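Local coordinates for adenosylmethionine-8-amino-7-oxononanoate aminotransferase (Methanocaldococcus jannaschii, PDB 6ZHK), which catalyses D-amino acid transamination as a thermostable, homodimeric enzyme of the class-III, pyridoxal 5'-phosphate-dependent aminotransferase family, at the interface of chains A and B. Numbering follows the deposited sequence. Chains: chain A/B, Adenosylmethionine-8-amino-7-oxononanoate aminotransferase.

The interface of chains A and B. Residues chain A 89, 91-93; chain B 24, 26, 429, 431.
The loop between helix 72-82 and strand 94-95 of chain A passes between the segment of B:Pro24 and B:Thr26 and that of B:Tyr429 and B:Arg431, both probably near the substrate, and A:Leu91 meets B:Arg431 and B:Pro24. B:Arg431 probably helps bind the substrate of this homodimer, so each subunit's loop probably helps shape its partner's active site. A:Leu91 is wedged between the two chain B residues. A:Leu91 CB sits over the centre of one face of the B:Arg431 guanidinium, 3.8 Å from CZ. The two side chains cross at about a right angle. B:Arg431 reaches this place with CG anti to its backbone N (chi1 -176°) and the chain extended on to NE. B:Arg431 NH1 also comes within 3.2 Å of the A:Leu91 carbonyl O, but the N-H is not aimed at that oxygen, so the pair is not a hydrogen bond. On the other flank, the A:Leu91 methyl CD1 touches the ring carbon CG of B:Pro24 at 3.6 Å. With alanine replacing B:Arg431, the A:Leu91 CB would probably lose the flat guanidinium that it covers, and the site would lose a positive charge likely to serve the substrate.

A:Thr89 helps set the course of the loop. The hydroxyl A:Thr89 OG1 accepts a nearly straight hydrogen bond of 3.0 Å from A:Leu91 N. The methyl A:Thr89 CG2 is turned towards the phenol OH of B:Tyr429, 3.5 Å away. B:Tyr429 ends strand 428-429, and its phenol end also meets A:Cys93. The thiol A:Cys93 SG lies 3.6 Å from the ring carbon CZ of B:Tyr429. One phenol end thus packs against both a methyl and a sulfur of the partner loop.

At the other end, A:Gly92 N makes a weak hydrogen bond of 3.3 Å to B:Thr26 OG1. B:Thr26 OG1 donates in turn to B:Pro24 O, 2.7 Å away, approaching from above the carbonyl plane, 39° out of it.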
loop_
_atom_site.group_PDB
_atom_site.type_symbol
_atom_site.label_atom_id
_atom_site.label_comp_id
_atom_site.label_asym_id
_atom_site.label_seq_id
_atom_site.Cartn_x
_atom_site.Cartn_y
_atom_site.Cartn_z
ATOM N N THR A 89 -11.224 2.551 -11.983
ATOM C CA THR A 89 -10.304 1.424 -11.963
ATOM C C THR A 89 -9.350 1.416 -13.162
ATOM O O THR A 89 -9.721 1.790 -14.319
ATOM C CB THR A 89 -11.112 0.118 -11.829
ATOM O OG1 THR A 89 -10.206 -0.887 -11.420
ATOM C CG2 THR A 89 -11.742 -0.353 -13.126
ATOM N N LEU A 91 -8.335 -1.921 -13.454
ATOM C CA LEU A 91 -8.493 -3.350 -13.696
ATOM C C LEU A 91 -9.393 -3.486 -14.935
ATOM O O LEU A 91 -10.625 -3.333 -14.836
ATOM C CB LEU A 91 -9.128 -4.029 -12.466
ATOM C CG LEU A 91 -8.201 -4.396 -11.285
ATOM C CD1 LEU A 91 -7.848 -3.149 -10.481
ATOM C CD2 LEU A 91 -8.905 -5.427 -10.401
ATOM N N GLY A 92 -8.772 -3.671 -16.101
ATOM C CA GLY A 92 -9.500 -3.899 -17.346
ATOM C C GLY A 92 -10.118 -2.608 -17.914
ATOM O O GLY A 92 -10.852 -2.678 -18.890
ATOM N N CYS A 93 -9.835 -1.462 -17.307
ATOM C CA CYS A 93 -10.210 -0.144 -17.810
ATOM C C CYS A 93 -8.982 0.763 -17.739
ATOM O O CYS A 93 -8.015 0.397 -17.079
ATOM C CB CYS A 93 -11.299 0.552 -16.994
ATOM S SG CYS A 93 -12.825 -0.432 -16.869
ATOM N N PRO B 24 -3.287 -3.847 -13.829
ATOM C CA PRO B 24 -3.509 -4.856 -12.804
ATOM C C PRO B 24 -4.535 -5.900 -13.284
ATOM O O PRO B 24 -5.485 -5.548 -14.008
ATOM C CB PRO B 24 -3.995 -3.925 -11.630
ATOM C CG PRO B 24 -4.788 -2.810 -12.319
ATOM C CD PRO B 24 -3.835 -2.502 -13.467
ATOM N N THR B 26 -4.795 -8.215 -15.538
ATOM C CA THR B 26 -5.252 -8.071 -16.906
ATOM C C THR B 26 -4.281 -8.792 -17.847
ATOM O O THR B 26 -3.070 -8.549 -17.814
ATOM C CB THR B 26 -5.304 -6.583 -17.311
ATOM O OG1 THR B 26 -6.261 -5.797 -16.596
ATOM C CG2 THR B 26 -5.471 -6.342 -18.810
ATOM N N TYR B 429 -21.421 -0.828 -16.495
ATOM C CA TYR B 429 -20.069 -1.354 -16.304
ATOM C C TYR B 429 -20.149 -2.424 -15.224
ATOM O O TYR B 429 -20.549 -2.114 -14.107
ATOM C CB TYR B 429 -19.087 -0.282 -15.798
ATOM C CG TYR B 429 -17.729 -0.862 -15.427
ATOM C CD1 TYR B 429 -17.038 -1.683 -16.306
ATOM C CD2 TYR B 429 -17.172 -0.637 -14.171
ATOM C CE1 TYR B 429 -15.807 -2.253 -15.968
ATOM C CE2 TYR B 429 -15.919 -1.154 -13.827
ATOM C CZ TYR B 429 -15.248 -1.967 -14.733
ATOM O OH TYR B 429 -14.060 -2.582 -14.454
ATOM N N ARG B 431 -17.678 -5.775 -13.846
ATOM C CA ARG B 431 -16.502 -6.643 -13.981
ATOM C C ARG B 431 -16.818 -7.998 -13.322
ATOM O O ARG B 431 -17.040 -8.067 -12.125
ATOM C CB ARG B 431 -15.247 -6.044 -13.302
ATOM C CG ARG B 431 -14.010 -6.911 -13.535
ATOM C CD ARG B 431 -12.781 -6.308 -12.881
ATOM N NE ARG B 431 -11.644 -7.211 -12.872
ATOM C CZ ARG B 431 -10.708 -7.256 -13.840
ATOM N NH1 ARG B 431 -10.818 -6.483 -14.921
ATOM N NH2 ARG B 431 -9.661 -8.072 -13.728
#